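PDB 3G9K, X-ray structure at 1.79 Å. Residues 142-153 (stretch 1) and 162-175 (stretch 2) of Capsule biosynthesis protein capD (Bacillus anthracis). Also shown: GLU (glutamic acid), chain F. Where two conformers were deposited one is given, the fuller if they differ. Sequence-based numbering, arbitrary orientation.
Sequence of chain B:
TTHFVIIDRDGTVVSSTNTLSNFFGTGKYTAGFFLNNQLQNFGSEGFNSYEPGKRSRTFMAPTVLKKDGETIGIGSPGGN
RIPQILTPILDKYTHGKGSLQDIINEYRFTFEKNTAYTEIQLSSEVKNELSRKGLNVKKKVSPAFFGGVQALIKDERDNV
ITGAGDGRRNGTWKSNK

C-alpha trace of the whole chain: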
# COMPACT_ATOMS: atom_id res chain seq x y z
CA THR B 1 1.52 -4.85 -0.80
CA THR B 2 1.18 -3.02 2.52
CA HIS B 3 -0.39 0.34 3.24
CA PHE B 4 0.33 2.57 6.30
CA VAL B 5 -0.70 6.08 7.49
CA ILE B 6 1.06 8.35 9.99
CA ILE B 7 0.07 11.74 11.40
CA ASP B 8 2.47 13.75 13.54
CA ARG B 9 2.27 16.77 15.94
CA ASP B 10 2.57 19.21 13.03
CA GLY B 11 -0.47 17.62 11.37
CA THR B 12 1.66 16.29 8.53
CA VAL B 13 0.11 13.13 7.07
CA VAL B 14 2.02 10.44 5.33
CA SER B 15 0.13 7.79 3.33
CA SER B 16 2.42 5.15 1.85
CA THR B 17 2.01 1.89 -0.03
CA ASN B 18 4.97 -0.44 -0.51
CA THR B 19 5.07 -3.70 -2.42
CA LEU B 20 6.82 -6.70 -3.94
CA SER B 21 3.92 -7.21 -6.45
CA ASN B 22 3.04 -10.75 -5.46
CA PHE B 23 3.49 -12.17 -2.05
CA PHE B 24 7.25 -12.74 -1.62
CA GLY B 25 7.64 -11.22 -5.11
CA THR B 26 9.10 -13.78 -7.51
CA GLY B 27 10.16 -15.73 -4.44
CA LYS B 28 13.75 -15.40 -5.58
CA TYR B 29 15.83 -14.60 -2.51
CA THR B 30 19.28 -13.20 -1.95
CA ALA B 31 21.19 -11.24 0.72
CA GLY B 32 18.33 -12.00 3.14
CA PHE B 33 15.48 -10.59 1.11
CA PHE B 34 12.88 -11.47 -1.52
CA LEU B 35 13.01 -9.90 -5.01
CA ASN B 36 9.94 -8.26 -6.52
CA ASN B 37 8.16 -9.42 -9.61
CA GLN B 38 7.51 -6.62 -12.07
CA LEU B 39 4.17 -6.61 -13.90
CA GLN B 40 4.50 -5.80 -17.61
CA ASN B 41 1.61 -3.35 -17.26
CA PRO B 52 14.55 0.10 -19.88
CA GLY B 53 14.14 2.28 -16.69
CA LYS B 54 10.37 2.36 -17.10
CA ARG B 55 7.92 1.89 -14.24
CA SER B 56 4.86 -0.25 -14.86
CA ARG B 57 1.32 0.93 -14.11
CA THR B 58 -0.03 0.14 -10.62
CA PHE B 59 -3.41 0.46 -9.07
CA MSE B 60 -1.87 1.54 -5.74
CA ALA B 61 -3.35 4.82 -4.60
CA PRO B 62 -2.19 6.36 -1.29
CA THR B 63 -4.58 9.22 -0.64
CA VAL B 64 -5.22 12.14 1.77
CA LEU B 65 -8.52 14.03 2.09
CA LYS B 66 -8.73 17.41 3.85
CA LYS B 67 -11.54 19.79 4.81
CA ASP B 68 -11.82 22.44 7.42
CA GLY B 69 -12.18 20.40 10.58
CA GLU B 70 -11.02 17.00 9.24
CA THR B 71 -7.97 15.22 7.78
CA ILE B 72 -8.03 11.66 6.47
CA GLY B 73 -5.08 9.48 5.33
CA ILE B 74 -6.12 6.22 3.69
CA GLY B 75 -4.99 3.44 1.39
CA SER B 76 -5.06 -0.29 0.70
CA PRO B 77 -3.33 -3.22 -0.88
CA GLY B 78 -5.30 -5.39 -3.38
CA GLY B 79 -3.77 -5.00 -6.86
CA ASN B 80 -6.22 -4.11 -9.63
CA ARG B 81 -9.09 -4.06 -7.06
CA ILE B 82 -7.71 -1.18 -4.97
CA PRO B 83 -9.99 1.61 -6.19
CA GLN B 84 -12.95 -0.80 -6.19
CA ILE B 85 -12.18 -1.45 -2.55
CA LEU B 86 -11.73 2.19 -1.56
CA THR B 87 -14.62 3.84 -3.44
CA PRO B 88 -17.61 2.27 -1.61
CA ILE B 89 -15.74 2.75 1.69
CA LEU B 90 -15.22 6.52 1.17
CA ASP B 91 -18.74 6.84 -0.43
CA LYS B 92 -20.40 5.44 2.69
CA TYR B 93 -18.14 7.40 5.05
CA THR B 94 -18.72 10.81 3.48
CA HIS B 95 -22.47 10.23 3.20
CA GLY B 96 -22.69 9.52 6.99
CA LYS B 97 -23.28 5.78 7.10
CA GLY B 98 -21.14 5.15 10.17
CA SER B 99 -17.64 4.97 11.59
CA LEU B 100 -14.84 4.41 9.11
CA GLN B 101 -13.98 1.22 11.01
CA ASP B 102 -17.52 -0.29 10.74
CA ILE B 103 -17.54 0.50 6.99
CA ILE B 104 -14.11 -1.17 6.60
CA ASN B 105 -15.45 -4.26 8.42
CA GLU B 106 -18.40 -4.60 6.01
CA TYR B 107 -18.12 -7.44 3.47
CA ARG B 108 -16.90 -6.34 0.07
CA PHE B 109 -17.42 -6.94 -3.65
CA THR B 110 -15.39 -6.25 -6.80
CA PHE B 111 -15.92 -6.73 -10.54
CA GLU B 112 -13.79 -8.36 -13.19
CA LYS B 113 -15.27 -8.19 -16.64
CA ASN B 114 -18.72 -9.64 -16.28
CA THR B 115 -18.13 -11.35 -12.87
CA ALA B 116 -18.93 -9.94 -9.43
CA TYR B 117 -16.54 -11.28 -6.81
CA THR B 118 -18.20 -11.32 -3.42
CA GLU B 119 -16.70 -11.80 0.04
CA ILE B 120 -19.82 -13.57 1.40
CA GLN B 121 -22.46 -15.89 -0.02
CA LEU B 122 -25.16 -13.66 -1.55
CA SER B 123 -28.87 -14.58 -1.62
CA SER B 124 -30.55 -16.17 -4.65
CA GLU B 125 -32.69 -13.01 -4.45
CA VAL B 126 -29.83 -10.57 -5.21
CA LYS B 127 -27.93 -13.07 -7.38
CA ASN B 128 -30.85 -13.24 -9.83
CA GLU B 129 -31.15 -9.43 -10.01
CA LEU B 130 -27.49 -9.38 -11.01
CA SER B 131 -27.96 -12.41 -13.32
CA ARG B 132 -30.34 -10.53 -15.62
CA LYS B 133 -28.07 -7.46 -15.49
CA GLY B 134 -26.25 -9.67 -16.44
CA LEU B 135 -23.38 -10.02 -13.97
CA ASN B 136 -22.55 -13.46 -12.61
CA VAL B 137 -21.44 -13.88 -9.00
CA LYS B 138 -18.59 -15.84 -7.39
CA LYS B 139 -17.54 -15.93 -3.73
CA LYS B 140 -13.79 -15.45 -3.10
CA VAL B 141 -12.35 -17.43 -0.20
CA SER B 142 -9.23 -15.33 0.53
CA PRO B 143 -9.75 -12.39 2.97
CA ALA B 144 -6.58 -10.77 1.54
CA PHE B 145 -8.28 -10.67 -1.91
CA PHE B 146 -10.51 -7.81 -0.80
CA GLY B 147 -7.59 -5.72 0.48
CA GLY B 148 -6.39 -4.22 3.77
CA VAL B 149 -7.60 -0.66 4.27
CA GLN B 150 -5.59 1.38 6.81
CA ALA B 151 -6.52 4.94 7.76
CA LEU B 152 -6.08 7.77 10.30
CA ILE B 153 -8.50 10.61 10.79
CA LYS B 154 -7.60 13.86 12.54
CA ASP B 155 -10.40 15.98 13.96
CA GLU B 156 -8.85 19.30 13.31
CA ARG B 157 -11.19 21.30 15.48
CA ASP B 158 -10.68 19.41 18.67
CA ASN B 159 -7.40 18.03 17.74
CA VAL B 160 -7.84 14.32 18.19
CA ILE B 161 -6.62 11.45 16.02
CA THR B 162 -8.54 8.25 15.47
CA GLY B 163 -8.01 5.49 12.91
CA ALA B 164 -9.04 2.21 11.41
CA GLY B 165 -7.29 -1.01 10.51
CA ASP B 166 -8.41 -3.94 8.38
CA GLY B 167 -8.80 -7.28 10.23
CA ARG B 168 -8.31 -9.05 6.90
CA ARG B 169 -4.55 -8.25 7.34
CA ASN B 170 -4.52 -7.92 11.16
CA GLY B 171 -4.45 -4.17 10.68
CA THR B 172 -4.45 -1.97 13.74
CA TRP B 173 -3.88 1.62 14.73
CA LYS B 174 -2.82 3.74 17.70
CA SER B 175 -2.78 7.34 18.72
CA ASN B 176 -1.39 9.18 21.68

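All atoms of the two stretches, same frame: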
# COMPACT_ATOMS: atom_id res chain seq x y z
N SER B 142 -10.40 -15.95 -0.10
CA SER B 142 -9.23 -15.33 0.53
C SER B 142 -9.62 -13.94 1.04
O SER B 142 -10.01 -13.08 0.24
CB SER B 142 -8.10 -15.20 -0.50
OG SER B 142 -6.93 -14.71 0.12
N PRO B 143 -9.58 -13.73 2.38
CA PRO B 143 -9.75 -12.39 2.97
C PRO B 143 -8.84 -11.33 2.34
O PRO B 143 -9.32 -10.24 1.99
CB PRO B 143 -9.43 -12.61 4.45
CG PRO B 143 -9.82 -14.00 4.70
CD PRO B 143 -9.44 -14.75 3.44
N ALA B 144 -7.56 -11.68 2.16
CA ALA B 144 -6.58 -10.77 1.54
C ALA B 144 -6.97 -10.29 0.13
O ALA B 144 -6.54 -9.21 -0.31
CB ALA B 144 -5.18 -11.41 1.54
N PHE B 145 -7.82 -11.05 -0.57
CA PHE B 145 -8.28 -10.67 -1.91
C PHE B 145 -8.98 -9.32 -1.91
O PHE B 145 -8.90 -8.58 -2.87
CB PHE B 145 -9.24 -11.74 -2.44
CG PHE B 145 -9.72 -11.49 -3.83
CD1 PHE B 145 -8.96 -11.88 -4.91
CD2 PHE B 145 -10.92 -10.81 -4.06
CE1 PHE B 145 -9.37 -11.63 -6.17
CE2 PHE B 145 -11.34 -10.55 -5.34
CZ PHE B 145 -10.57 -10.97 -6.40
N PHE B 146 -9.71 -9.03 -0.85
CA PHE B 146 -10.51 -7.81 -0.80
C PHE B 146 -9.78 -6.67 -0.11
O PHE B 146 -10.38 -5.66 0.23
CB PHE B 146 -11.87 -8.10 -0.18
CG PHE B 146 -12.75 -8.94 -1.07
CD1 PHE B 146 -13.44 -8.37 -2.10
CD2 PHE B 146 -12.83 -10.30 -0.90
CE1 PHE B 146 -14.23 -9.13 -2.94
CE2 PHE B 146 -13.64 -11.08 -1.73
CZ PHE B 146 -14.32 -10.49 -2.75
N GLY B 147 -8.48 -6.85 0.11
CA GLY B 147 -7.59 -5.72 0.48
C GLY B 147 -7.23 -5.66 1.94
O GLY B 147 -7.23 -6.65 2.63
N GLY B 148 -6.93 -4.45 2.41
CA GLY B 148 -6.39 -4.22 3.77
C GLY B 148 -6.31 -2.74 4.04
O GLY B 148 -5.19 -2.16 4.08
N VAL B 149 -7.48 -2.13 4.20
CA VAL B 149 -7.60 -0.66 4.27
C VAL B 149 -7.07 -0.20 5.64
O VAL B 149 -7.47 -0.72 6.68
CB VAL B 149 -9.05 -0.18 4.07
CG1 VAL B 149 -9.16 1.37 4.25
CG2 VAL B 149 -9.62 -0.64 2.68
N GLN B 150 -6.16 0.77 5.61
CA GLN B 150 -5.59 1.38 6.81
C GLN B 150 -5.80 2.88 6.69
O GLN B 150 -5.56 3.44 5.63
CB GLN B 150 -4.10 1.11 6.89
CG GLN B 150 -3.80 -0.30 6.90
CD GLN B 150 -4.09 -0.98 8.24
OE1 GLN B 150 -4.03 -0.38 9.35
NE2 GLN B 150 -4.37 -2.23 8.14
N ALA B 151 -6.19 3.52 7.78
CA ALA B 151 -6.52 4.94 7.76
C ALA B 151 -6.25 5.60 9.13
O ALA B 151 -6.24 4.93 10.19
CB ALA B 151 -7.98 5.10 7.41
N LEU B 152 -5.98 6.90 9.10
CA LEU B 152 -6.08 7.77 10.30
C LEU B 152 -6.97 8.94 9.94
O LEU B 152 -7.03 9.35 8.79
CB LEU B 152 -4.70 8.25 10.79
CG LEU B 152 -3.73 7.21 11.32
CD1 LEU B 152 -2.35 7.91 11.51
CD2 LEU B 152 -4.17 6.51 12.62
N ILE B 153 -7.68 9.43 10.94
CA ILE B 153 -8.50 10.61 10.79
C ILE B 153 -8.13 11.57 11.90
O ILE B 153 -8.20 11.19 13.06
CB ILE B 153 -9.99 10.27 10.97
CG1 ILE B 153 -10.45 9.21 9.97
CG2 ILE B 153 -10.87 11.55 10.85
CD1 ILE B 153 -11.92 8.76 10.20
N THR B 162 -8.05 9.61 15.40
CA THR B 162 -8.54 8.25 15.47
C THR B 162 -8.11 7.54 14.17
O THR B 162 -7.40 8.12 13.33
CB THR B 162 -10.06 8.16 15.63
OG1 THR B 162 -10.67 8.93 14.58
CG2 THR B 162 -10.48 8.71 17.02
N GLY B 163 -8.49 6.29 14.04
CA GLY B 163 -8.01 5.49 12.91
C GLY B 163 -8.85 4.27 12.69
O GLY B 163 -9.87 4.03 13.39
N ALA B 164 -8.42 3.47 11.72
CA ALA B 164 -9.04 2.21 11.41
C ALA B 164 -8.01 1.30 10.81
O ALA B 164 -7.08 1.75 10.15
CB ALA B 164 -10.20 2.40 10.46
N GLY B 165 -8.16 0.01 11.08
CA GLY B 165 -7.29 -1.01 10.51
C GLY B 165 -8.16 -2.13 9.96
O GLY B 165 -9.27 -2.35 10.42
N ASP B 166 -7.64 -2.88 9.01
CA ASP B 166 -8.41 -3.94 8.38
C ASP B 166 -8.03 -5.31 8.98
O ASP B 166 -6.96 -5.81 8.74
CB ASP B 166 -8.12 -3.92 6.89
CG ASP B 166 -9.20 -4.57 6.06
OD1 ASP B 166 -9.79 -5.59 6.49
OD2 ASP B 166 -9.42 -4.07 4.94
N GLY B 167 -8.97 -5.92 9.69
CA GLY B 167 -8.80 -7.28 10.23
C GLY B 167 -8.44 -8.35 9.20
O GLY B 167 -7.83 -9.37 9.54
N ARG B 168 -8.76 -8.12 7.93
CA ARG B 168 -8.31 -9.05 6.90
C ARG B 168 -6.80 -9.26 6.88
O ARG B 168 -6.38 -10.30 6.43
CB ARG B 168 -8.79 -8.62 5.52
CG ARG B 168 -10.31 -8.56 5.40
CD ARG B 168 -10.71 -7.72 4.19
NE ARG B 168 -12.16 -7.64 4.05
CZ ARG B 168 -12.93 -6.82 4.77
NH1 ARG B 168 -12.38 -5.99 5.65
NH2 ARG B 168 -14.23 -6.78 4.58
N ARG B 169 -6.03 -8.27 7.34
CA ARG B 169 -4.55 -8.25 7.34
C ARG B 169 -4.00 -8.09 8.77
O ARG B 169 -2.81 -7.81 8.94
CB ARG B 169 -4.03 -7.04 6.54
CG ARG B 169 -4.48 -6.98 5.09
CD ARG B 169 -3.46 -7.53 4.08
NE ARG B 169 -4.09 -7.64 2.76
CZ ARG B 169 -3.46 -7.72 1.59
NH1 ARG B 169 -2.12 -7.70 1.52
NH2 ARG B 169 -4.17 -7.80 0.49
N ASN B 170 -4.85 -8.26 9.78
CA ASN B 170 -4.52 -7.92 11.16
C ASN B 170 -4.08 -6.47 11.35
O ASN B 170 -3.23 -6.18 12.18
CB ASN B 170 -3.45 -8.88 11.72
CG ASN B 170 -3.59 -10.27 11.16
OD1 ASN B 170 -2.66 -10.83 10.55
ND2 ASN B 170 -4.77 -10.82 11.32
N GLY B 171 -4.71 -5.57 10.58
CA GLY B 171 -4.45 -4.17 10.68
C GLY B 171 -4.91 -3.59 11.99
O GLY B 171 -5.95 -3.98 12.52
N THR B 172 -4.14 -2.64 12.49
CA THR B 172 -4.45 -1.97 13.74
C THR B 172 -3.98 -0.50 13.64
O THR B 172 -3.40 -0.03 12.64
CB THR B 172 -3.73 -2.68 14.98
OG1 THR B 172 -2.32 -2.63 14.84
CG2 THR B 172 -4.18 -4.12 15.14
N TRP B 173 -4.32 0.26 14.66
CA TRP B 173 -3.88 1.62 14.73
C TRP B 173 -3.78 2.06 16.20
O TRP B 173 -4.40 1.44 17.09
CB TRP B 173 -4.82 2.53 13.96
CG TRP B 173 -6.13 2.62 14.65
CD1 TRP B 173 -7.17 1.75 14.55
CD2 TRP B 173 -6.53 3.64 15.61
NE1 TRP B 173 -8.22 2.17 15.37
CE2 TRP B 173 -7.84 3.31 16.04
CE3 TRP B 173 -5.90 4.80 16.13
CZ2 TRP B 173 -8.55 4.08 16.96
CZ3 TRP B 173 -6.60 5.57 17.05
CH2 TRP B 173 -7.91 5.20 17.47
N LYS B 174 -3.03 3.14 16.39
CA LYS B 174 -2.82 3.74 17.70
C LYS B 174 -2.66 5.22 17.55
O LYS B 174 -2.26 5.75 16.48
CB LYS B 174 -1.59 3.12 18.39
CG LYS B 174 -1.87 1.77 19.06
CD LYS B 174 -0.76 1.39 20.02
CE LYS B 174 -0.98 0.00 20.61
NZ LYS B 174 -2.38 -0.22 21.07
N SER B 175 -3.07 5.92 18.61
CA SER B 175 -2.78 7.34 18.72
C SER B 175 -2.45 7.65 20.15
O SER B 175 -2.56 6.78 21.03
CB SER B 175 -3.92 8.21 18.20
OG SER B 175 -5.05 8.16 19.05
N GLU F . -1.72 -8.28 -6.55
CA GLU F . -1.64 -7.69 -5.22
C GLU F . -0.82 -6.38 -5.20
O GLU F . 0.31 -6.38 -5.67
CB GLU F . -1.01 -8.73 -4.29
CG GLU F . -0.41 -8.19 -3.01
CD GLU F . -1.43 -7.68 -2.02
OE1 GLU F . -2.57 -7.37 -2.42
OE2 GLU F . -1.04 -7.57 -0.84
OXT GLU F . -1.24 -5.30 -4.72
O HOH W 1 -10.64 11.84 14.96

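What holds the two backbones together? Strand 150-153 runs antiparallel to strand 162-164, their directions 165° apart, and four backbone hydrogen bonds join them in two reciprocal pairs. Ala 151 N gives to Ala 164 O at 3.1 Å, and Ala 164 N returns the bond to Ala 151 O at 3.0 Å. Ile 153 N then reaches Thr 162 O at 2.7 Å, while Thr 162 N meets Ile 153 O at 2.8 Å. Both amides and both carbonyls of each pair are thus satisfied. Ile 153 O also accepts from a water, 3.2 Å from the water oxygen, and the same water lies 2.9 Å from Thr 162 OG1, hydrogen-bonded to it as well.

Which side chains meet across this ladder? Between the bonded pairs, Leu 152 faces Gly 163 with their CA atoms 4.0 Å apart. A CB on Gly 163 would clash with Leu 152 CD2 and Ala 151 O, so the missing side chain permits this close approach. Leu 152 CD2 continues to Trp 173 CB, 4.2 Å away, an apolar contact with strand 172-175. On the other face of the sheet lie the side chains of Ala 151, Ala 164, Ile 153 and Thr 162; there Ile 153 CB comes 3.9 Å from Thr 162 OG1.

How does Asp 166 link the loops beyond the strands? Its carboxylate serves both stretches. OD2 of Asp 166 accepts from Val 149 N at 2.8 Å, tying down a backbone amide outside the ladder. OD1 of Asp 166 turns to its own stretch, accepting from Arg 168 N at 3.1 Å and forming a salt bridge with Arg 168 NH1 at 2.8 Å. The arginine so held lies against the first stretch, with its CD 3.6 Å from Pro 143 O. That carbonyl is itself satisfied by Phe 146 N, at 3.1 Å from Pro 143 O.

What does Arg 169 contribute? Its guanidinium joins the first stretch to the bound glutamic acid. NE of Arg 169 donates to Gly 147 O at 3.3 Å, and NH2 of Arg 169 makes a weak bond to Ala 144 O at 2.9 Å, a carbonyl that also accepts from Gly 147 N at 3.1 Å. Towards the ligand, Arg 169 NH1 gives a short, nearly straight hydrogen bond to GLU OE2 at 2.6 Å, pairing positive guanidinium with carboxylate, and Arg 169 NH2 adds a weak one to GLU OE1 at 3.3 Å. The side chain passes close to Gly 148, where a CB would clash with Arg 169 CG.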